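Local coordinates for metallo-beta-lactamase domain-containing protein (Thermotoga maritima, PDB 3H3E) that is a zinc-binding member of the metallo-beta-lactamase superfamily, probably a metal-dependent hydrolase, although its substrate is not established, at residues L66-L78 with K96-V110. The protein carries 2 engineered substitutions. Numbering follows the deposited sequence.
Sequences LISHGHYDHAGGL and KYSGERYAGADWNEV. With ZN (zinc ion), chain B.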
ATOM      1  N   LEU A  66      -8.802   0.949   4.615  1.00 16.53           N
ATOM      2  CA  LEU A  66      -8.311  -0.314   4.082  1.00 12.68           C
ATOM      3  C   LEU A  66      -6.896  -0.534   4.544  1.00 15.74           C
ATOM      4  O   LEU A  66      -6.099   0.393   4.549  1.00 21.88           O
ATOM      5  CB  LEU A  66      -8.324  -0.298   2.562  1.00 10.57           C
ATOM      6  CG  LEU A  66      -9.497   0.407   1.914  1.00 13.27           C
ATOM      7  CD1 LEU A  66      -9.290   0.404   0.433  1.00 15.92           C
ATOM      8  CD2 LEU A  66     -10.804  -0.274   2.280  1.00 16.65           C
ATOM      9  N   ILE A  67      -6.578  -1.770   4.904  1.00 16.47           N
ATOM     10  CA  ILE A  67      -5.256  -2.092   5.409  1.00 14.26           C
ATOM     11  C   ILE A  67      -4.531  -3.016   4.446  1.00 20.28           C
ATOM     12  O   ILE A  67      -4.975  -4.139   4.207  1.00 27.62           O
ATOM     13  CB  ILE A  67      -5.349  -2.771   6.766  1.00 14.30           C
ATOM     14  CG1 ILE A  67      -5.966  -1.815   7.782  1.00 15.97           C
ATOM     15  CG2 ILE A  67      -3.979  -3.173   7.226  1.00 20.77           C
ATOM     16  CD1 ILE A  67      -5.166  -0.537   7.974  1.00 21.69           C
ATOM     17  N   SER A  68      -3.414  -2.543   3.900  1.00 16.79           N
ATOM     18  CA  SER A  68      -2.661  -3.294   2.899  1.00 14.88           C
ATOM     19  C   SER A  68      -1.996  -4.536   3.487  1.00 18.30           C
ATOM     20  O   SER A  68      -1.875  -5.556   2.821  1.00 28.21           O
ATOM     21  CB  SER A  68      -1.607  -2.399   2.266  1.00 20.87           C
ATOM     22  OG  SER A  68      -0.766  -1.848   3.255  1.00 22.08           O
ATOM     23  N   HIS A  69      -1.548  -4.438   4.729  1.00 14.22           N
ATOM     24  CA  HIS A  69      -0.997  -5.583   5.440  1.00 13.36           C
ATOM     25  C   HIS A  69      -0.810  -5.225   6.919  1.00 14.86           C
ATOM     26  O   HIS A  69      -0.806  -4.053   7.284  1.00 19.31           O
ATOM     27  CB  HIS A  69       0.295  -6.097   4.774  1.00 14.97           C
ATOM     28  CG  HIS A  69       1.434  -5.129   4.801  1.00 12.79           C
ATOM     29  ND1 HIS A  69       1.350  -3.857   4.275  1.00 21.39           N
ATOM     30  CD2 HIS A  69       2.698  -5.257   5.270  1.00 13.77           C
ATOM     31  CE1 HIS A  69       2.505  -3.235   4.438  1.00 21.33           C
ATOM     32  NE2 HIS A  69       3.342  -4.063   5.038  1.00 15.92           N
ATOM     33  N   GLY A  70      -0.697  -6.229   7.779  1.00 14.60           N
ATOM     34  CA  GLY A  70      -0.652  -5.975   9.211  1.00  9.69           C
ATOM     35  C   GLY A  70       0.686  -5.621   9.833  1.00 14.83           C
ATOM     36  O   GLY A  70       0.986  -6.088  10.919  1.00 25.97           O
ATOM     37  N   HIS A  71       1.490  -4.804   9.156  1.00 16.79           N
ATOM     38  CA  HIS A  71       2.679  -4.216   9.773  1.00 15.20           C
ATOM     39  C   HIS A  71       2.346  -2.942  10.558  1.00 16.59           C
ATOM     40  O   HIS A  71       1.413  -2.208  10.213  1.00 20.92           O
ATOM     41  CB  HIS A  71       3.727  -3.880   8.723  1.00 17.90           C
ATOM     42  CG  HIS A  71       4.719  -4.970   8.495  1.00 21.86           C
ATOM     43  ND1 HIS A  71       5.254  -5.240   7.253  1.00 25.56           N
ATOM     44  CD2 HIS A  71       5.270  -5.866   9.348  1.00 21.71           C
ATOM     45  CE1 HIS A  71       6.101  -6.250   7.354  1.00 32.35           C
ATOM     46  NE2 HIS A  71       6.129  -6.648   8.616  1.00 31.25           N
ATOM     47  N   TYR A  72       3.132  -2.685  11.600  1.00 18.15           N
ATOM     48  CA  TYR A  72       2.959  -1.529  12.489  1.00 16.31           C
ATOM     49  C   TYR A  72       2.924  -0.172  11.763  1.00 17.37           C
ATOM     50  O   TYR A  72       2.166   0.703  12.139  1.00 25.50           O
ATOM     51  CB  TYR A  72       4.085  -1.519  13.539  1.00 17.37           C
ATOM     52  CG  TYR A  72       5.416  -1.096  12.968  1.00 16.26           C
ATOM     53  CD1 TYR A  72       5.908   0.187  13.170  1.00 26.32           C
ATOM     54  CD2 TYR A  72       6.157  -1.961  12.190  1.00 16.78           C
ATOM     55  CE1 TYR A  72       7.112   0.588  12.624  1.00 25.45           C
ATOM     56  CE2 TYR A  72       7.357  -1.573  11.640  1.00 23.35           C
ATOM     57  CZ  TYR A  72       7.829  -0.298  11.859  1.00 29.73           C
ATOM     58  OH  TYR A  72       9.035   0.079  11.312  1.00 37.51           O
ATOM     59  N   ASP A  73       3.752  -0.002  10.735  1.00 14.77           N
ATOM     60  CA  ASP A  73       3.857   1.263  10.014  1.00 10.38           C
ATOM     61  C   ASP A  73       2.698   1.484   9.039  1.00 23.76           C
ATOM     62  O   ASP A  73       2.652   2.505   8.359  1.00 31.27           O
ATOM     63  CB  ASP A  73       5.221   1.405   9.290  1.00 19.36           C
ATOM     64  CG  ASP A  73       5.531   0.239   8.349  1.00 29.15           C
ATOM     65  OD1 ASP A  73       5.363  -0.908   8.782  1.00 28.96           O
ATOM     66  OD2 ASP A  73       5.932   0.453   7.173  1.00 38.79           O
ATOM     67  N   HIS A  74       1.763   0.537   8.975  1.00 21.30           N
ATOM     68  CA  HIS A  74       0.605   0.659   8.087  1.00 18.27           C
ATOM     69  C   HIS A  74      -0.696   0.610   8.856  1.00 20.69           C
ATOM     70  O   HIS A  74      -1.666   1.264   8.494  1.00 25.95           O
ATOM     71  CB  HIS A  74       0.643  -0.413   6.990  1.00 17.91           C
ATOM     72  CG  HIS A  74       1.851  -0.303   6.117  1.00 17.84           C
ATOM     73  ND1 HIS A  74       1.796   0.179   4.829  1.00 11.78           N
ATOM     74  CD2 HIS A  74       3.160  -0.539   6.377  1.00 26.20           C
ATOM     75  CE1 HIS A  74       3.017   0.202   4.322  1.00 26.91           C
ATOM     76  NE2 HIS A  74       3.865  -0.224   5.243  1.00 28.63           N
ATOM     77  N   ALA A  75      -0.705  -0.148   9.941  1.00 20.33           N
ATOM     78  CA  ALA A  75      -1.917  -0.317  10.728  1.00 16.73           C
ATOM     79  C   ALA A  75      -1.886   0.469  12.047  1.00 20.59           C
ATOM     80  O   ALA A  75      -2.843   0.436  12.811  1.00 28.36           O
ATOM     81  CB  ALA A  75      -2.153  -1.799  10.997  1.00  7.73           C
ATOM     82  N   GLY A  76      -0.802   1.195  12.300  1.00 15.99           N
ATOM     83  CA  GLY A  76      -0.585   1.789  13.601  1.00  9.23           C
ATOM     84  C   GLY A  76      -1.456   2.976  13.944  1.00 23.72           C
ATOM     85  O   GLY A  76      -1.867   3.137  15.085  1.00 26.51           O
ATOM     86  N   GLY A  77      -1.732   3.824  12.965  1.00 19.71           N
ATOM     87  CA  GLY A  77      -2.564   4.981  13.202  1.00 13.97           C
ATOM     88  C   GLY A  77      -4.010   4.623  13.466  1.00 22.85           C
ATOM     89  O   GLY A  77      -4.815   5.487  13.781  1.00 30.79           O
ATOM     90  N   LEU A  78      -4.354   3.351  13.322  1.00 22.01           N
ATOM     91  CA  LEU A  78      -5.699   2.901  13.666  1.00 21.99           C
ATOM     92  C   LEU A  78      -5.937   3.048  15.161  1.00 23.33           C
ATOM     93  O   LEU A  78      -7.070   3.109  15.624  1.00 33.18           O
ATOM     94  CB  LEU A  78      -5.891   1.446  13.269  1.00 21.86           C
ATOM     95  CG  LEU A  78      -6.284   1.208  11.822  1.00 21.79           C
ATOM     96  CD1 LEU A  78      -6.209  -0.271  11.520  1.00 19.64           C
ATOM     97  CD2 LEU A  78      -7.679   1.741  11.596  1.00 21.07           C
ATOM     98  N   LYS A  96       3.264 -10.315  13.408  1.00 21.77           N
ATOM     99  CA  LYS A  96       4.368 -10.230  12.464  1.00 14.86           C
ATOM    100  C   LYS A  96       5.669  -9.868  13.142  1.00 22.79           C
ATOM    101  O   LYS A  96       5.705  -8.990  13.999  1.00 29.54           O
ATOM    102  CB  LYS A  96       4.059  -9.202  11.385  1.00 15.70           C
ATOM    103  CG  LYS A  96       2.985  -9.615  10.401  1.00 25.58           C
ATOM    104  CD  LYS A  96       3.089  -8.769   9.136  1.00 34.01           C
ATOM    105  CE  LYS A  96       1.926  -8.992   8.194  1.00 32.97           C
ATOM    106  NZ  LYS A  96       1.942 -10.353   7.616  1.00 34.40           N
ATOM    107  N   TYR A  97       6.736 -10.556  12.750  1.00 25.49           N
ATOM    108  CA  TYR A  97       8.078 -10.243  13.220  1.00 22.23           C
ATOM    109  C   TYR A  97       8.985  -9.883  12.065  1.00 26.69           C
ATOM    110  O   TYR A  97       8.802 -10.330  10.935  1.00 29.48           O
ATOM    111  CB  TYR A  97       8.682 -11.400  14.007  1.00 17.92           C
ATOM    112  CG  TYR A  97       8.112 -11.525  15.398  1.00 25.73           C
ATOM    113  CD1 TYR A  97       6.859 -12.083  15.612  1.00 26.37           C
ATOM    114  CD2 TYR A  97       8.827 -11.079  16.499  1.00 30.71           C
ATOM    115  CE1 TYR A  97       6.339 -12.193  16.889  1.00 30.11           C
ATOM    116  CE2 TYR A  97       8.316 -11.181  17.776  1.00 30.26           C
ATOM    117  CZ  TYR A  97       7.075 -11.738  17.967  1.00 34.02           C
ATOM    118  OH  TYR A  97       6.578 -11.845  19.245  1.00 45.98           O
ATOM    119  N   SER A  98       9.967  -9.052  12.360  1.00 28.13           N
ATOM    120  CA  SER A  98      10.935  -8.675  11.361  1.00 24.86           C
ATOM    121  C   SER A  98      12.314  -8.902  11.949  1.00 26.55           C
ATOM    122  O   SER A  98      12.871  -8.037  12.610  1.00 31.03           O
ATOM    123  CB  SER A  98      10.742  -7.231  10.956  1.00 20.73           C
ATOM    124  OG  SER A  98      11.661  -6.921   9.936  1.00 38.33           O
ATOM    125  N   GLY A  99      12.864 -10.083  11.702  1.00 23.54           N
ATOM    126  CA  GLY A  99      13.994 -10.535  12.462  1.00 12.73           C
ATOM    127  C   GLY A  99      13.440 -10.971  13.799  1.00 16.85           C
ATOM    128  O   GLY A  99      12.485 -11.744  13.863  1.00 19.08           O
ATOM    129  N   GLU A 100      14.041 -10.477  14.873  1.00 20.56           N
ATOM    130  CA  GLU A 100      13.573 -10.763  16.220  1.00 27.04           C
ATOM    131  C   GLU A 100      12.712  -9.614  16.745  1.00 22.02           C
ATOM    132  O   GLU A 100      12.295  -9.628  17.892  1.00 22.60           O
ATOM    133  CB  GLU A 100      14.765 -10.988  17.147  1.00 40.06           C
ATOM    134  CG  GLU A 100      15.824 -11.922  16.589  1.00 51.29           C
ATOM    135  CD  GLU A 100      17.026 -12.042  17.505  1.00 68.96           C
ATOM    136  OE1 GLU A 100      16.838 -12.422  18.684  1.00 69.89           O
ATOM    137  OE2 GLU A 100      18.160 -11.758  17.045  1.00 79.90           O
ATOM    138  N   ARG A 101      12.448  -8.628  15.893  1.00 18.93           N
ATOM    139  CA  ARG A 101      11.698  -7.447  16.283  1.00 18.43           C
ATOM    140  C   ARG A 101      10.230  -7.575  15.968  1.00 20.80           C
ATOM    141  O   ARG A 101       9.854  -7.788  14.824  1.00 21.78           O
ATOM    142  CB  ARG A 101      12.216  -6.224  15.545  1.00 19.95           C
ATOM    143  CG  ARG A 101      11.683  -4.927  16.095  1.00 20.17           C
ATOM    144  CD  ARG A 101      12.158  -3.778  15.261  1.00 24.48           C
ATOM    145  NE  ARG A 101      11.307  -3.561  14.095  1.00 32.44           N
ATOM    146  CZ  ARG A 101      11.752  -3.572  12.848  1.00 31.98           C
ATOM    147  NH1 ARG A 101      13.032  -3.785  12.616  1.00 40.16           N
ATOM    148  NH2 ARG A 101      10.924  -3.352  11.843  1.00 33.50           N
ATOM    149  N   TYR A 102       9.395  -7.410  16.984  1.00 19.35           N
ATOM    150  CA  TYR A 102       7.970  -7.439  16.770  1.00 19.10           C
ATOM    151  C   TYR A 102       7.539  -6.285  15.871  1.00 24.34           C
ATOM    152  O   TYR A 102       7.824  -5.126  16.155  1.00 32.94           O
ATOM    153  CB  TYR A 102       7.236  -7.379  18.100  1.00 19.25           C
ATOM    154  CG  TYR A 102       5.745  -7.227  17.927  1.00 25.15           C
ATOM    155  CD1 TYR A 102       4.950  -8.324  17.597  1.00 25.50           C
ATOM    156  CD2 TYR A 102       5.133  -5.988  18.067  1.00 20.12           C
ATOM    157  CE1 TYR A 102       3.592  -8.192  17.426  1.00 22.23           C
ATOM    158  CE2 TYR A 102       3.777  -5.849  17.899  1.00 20.99           C
ATOM    159  CZ  TYR A 102       3.011  -6.951  17.581  1.00 25.35           C
ATOM    160  OH  TYR A 102       1.658  -6.809  17.416  1.00 30.08           O
ATOM    161  N   ALA A 103       6.834  -6.611  14.792  1.00 25.38           N
ATOM    162  CA  ALA A 103       6.379  -5.611  13.830  1.00 17.62           C
ATOM    163  C   ALA A 103       4.887  -5.690  13.542  1.00 15.09           C
ATOM    164  O   ALA A 103       4.423  -5.211  12.519  1.00 29.24           O
ATOM    165  CB  ALA A 103       7.161  -5.737  12.541  1.00  9.11           C
ATOM    166  N   GLY A 104       4.123  -6.293  14.432  1.00 16.06           N
ATOM    167  CA  GLY A 104       2.708  -6.450  14.167  1.00 18.54           C
ATOM    168  C   GLY A 104       1.898  -5.250  14.596  1.00 27.03           C
ATOM    169  O   GLY A 104       2.439  -4.197  14.951  1.00 30.93           O
ATOM    170  N   ALA A 105       0.582  -5.423  14.564  1.00 26.80           N
ATOM    171  CA  ALA A 105      -0.351  -4.390  14.979  1.00 21.78           C
ATOM    172  C   ALA A 105      -1.204  -4.872  16.156  1.00 24.97           C
ATOM    173  O   ALA A 105      -1.413  -6.071  16.346  1.00 30.44           O
ATOM    174  CB  ALA A 105      -1.227  -3.985  13.813  1.00 24.77           C
ATOM    175  N   ASP A 106      -1.700  -3.929  16.947  1.00 26.33           N
ATOM    176  CA  ASP A 106      -2.488  -4.260  18.123  1.00 21.44           C
ATOM    177  C   ASP A 106      -3.951  -4.395  17.731  1.00 24.23           C
ATOM    178  O   ASP A 106      -4.739  -3.481  17.921  1.00 27.37           O
ATOM    179  CB  ASP A 106      -2.293  -3.198  19.218  1.00 20.69           C
ATOM    180  CG  ASP A 106      -2.817  -3.647  20.577  1.00 32.53           C
ATOM    181  OD1 ASP A 106      -3.455  -4.716  20.650  1.00 42.16           O
ATOM    182  OD2 ASP A 106      -2.597  -2.933  21.577  1.00 37.17           O
ATOM    183  N   TRP A 107      -4.311  -5.543  17.178  1.00 29.07           N
ATOM    184  CA  TRP A 107      -5.666  -5.751  16.671  1.00 27.28           C
ATOM    185  C   TRP A 107      -6.690  -5.853  17.784  1.00 30.31           C
ATOM    186  O   TRP A 107      -7.864  -5.579  17.559  1.00 30.85           O
ATOM    187  CB  TRP A 107      -5.742  -6.990  15.758  1.00 23.31           C
ATOM    188  CG  TRP A 107      -4.860  -6.851  14.578  1.00 25.78           C
ATOM    189  CD1 TRP A 107      -3.674  -7.486  14.360  1.00 35.19           C
ATOM    190  CD2 TRP A 107      -5.055  -5.969  13.472  1.00 22.91           C
ATOM    191  NE1 TRP A 107      -3.126  -7.063  13.176  1.00 35.90           N
ATOM    192  CE2 TRP A 107      -3.960  -6.136  12.609  1.00 31.03           C
ATOM    193  CE3 TRP A 107      -6.058  -5.062  13.121  1.00 23.46           C
ATOM    194  CZ2 TRP A 107      -3.843  -5.433  11.411  1.00 31.66           C
ATOM    195  CZ3 TRP A 107      -5.941  -4.367  11.943  1.00 24.39           C
ATOM    196  CH2 TRP A 107      -4.837  -4.553  11.099  1.00 30.83           C
ATOM    197  N   ASN A 108      -6.254  -6.252  18.977  1.00 30.28           N
ATOM    198  CA  ASN A 108      -7.182  -6.380  20.095  1.00 32.73           C
ATOM    199  C   ASN A 108      -7.770  -5.030  20.412  1.00 27.94           C
ATOM    200  O   ASN A 108      -8.958  -4.905  20.688  1.00 32.83           O
ATOM    201  CB  ASN A 108      -6.488  -6.935  21.334  1.00 40.82           C
ATOM    202  CG  ASN A 108      -6.066  -8.368  21.165  1.00 48.45           C
ATOM    203  OD1 ASN A 108      -6.839  -9.208  20.691  1.00 42.87           O
ATOM    204  ND2 ASN A 108      -4.827  -8.664  21.548  1.00 53.41           N
ATOM    205  N   GLU A 109      -6.916  -4.020  20.366  1.00 21.35           N
ATOM    206  CA  GLU A 109      -7.325  -2.665  20.652  1.00 27.25           C
ATOM    207  C   GLU A 109      -8.050  -2.064  19.463  1.00 30.46           C
ATOM    208  O   GLU A 109      -9.075  -1.409  19.603  1.00 39.97           O
ATOM    209  CB  GLU A 109      -6.101  -1.828  20.997  1.00 35.41           C
ATOM    210  CG  GLU A 109      -6.436  -0.460  21.527  1.00 48.65           C
ATOM    211  CD  GLU A 109      -5.543  -0.055  22.679  1.00 57.67           C
ATOM    212  OE1 GLU A 109      -5.136  -0.956  23.448  1.00 61.36           O
ATOM    213  OE2 GLU A 109      -5.255   1.158  22.816  1.00 56.41           O
ATOM    214  N   VAL A 110      -7.505  -2.296  18.284  1.00 27.55           N
ATOM    215  CA  VAL A 110      -8.050  -1.724  17.063  1.00 26.56           C
ATOM    216  C   VAL A 110      -9.480  -2.176  16.825  1.00 24.93           C
ATOM    217  O   VAL A 110     -10.323  -1.398  16.417  1.00 34.65           O
ATOM    218  CB  VAL A 110      -7.168  -2.096  15.842  1.00 18.53           C
ATOM    219  CG1 VAL A 110      -7.873  -1.756  14.535  1.00 16.54           C
ATOM    220  CG2 VAL A 110      -5.817  -1.402  15.939  1.00 14.33           C
TER
HETATM  221 ZN    ZN B 256       5.588  -3.988   5.486  1.00 34.24          ZN
HETATM  222  O   HOH W   1      -0.269  -7.781  12.630  1.00 37.30           O
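Lys-96 lies across the zinc ligand His-71 and illustrates how a second-shell side chain can flank a metal site without touching the metal. Its CB starts 4.1 Å from His-71 CD2, and CG passes at the same distance from Gly-70 O. CD then rests over one face of the imidazole, a CH-pi contact 3.9 Å from the ring centroid and displaced toward the rim. Beyond it CE reaches the Gly-70 backbone, where the chain bends (chi4 -68°) and delivers NZ to salt bridges with Asp-158 and Asp-162; Asp-162 also accepts from Gly-70 N. The same imidazole has Ala-103 O at its edge, 3.3 Å from CD2, while ND1 binds zinc at 2.2 Å beside His-69 and His-182. Ala-103 O also takes the hydrogen bond of Tyr-72 N (3.0 Å), the donor standing above the carbonyl plane. A water links Gly-70 O to Ala-105 N and Trp-107 NE1, and Ala-75 CB packs 3.8 Å from CH2 of that indole. The histidine-rich HGHYDH sequence, the HxHxDH signature of the metallo-beta-lactamase fold, runs from the loop after strand 64-66 into helix 72-75, flanked by strands 95-98 and 101-102 and, past Leu-78 and Val-110, by helix 107-113.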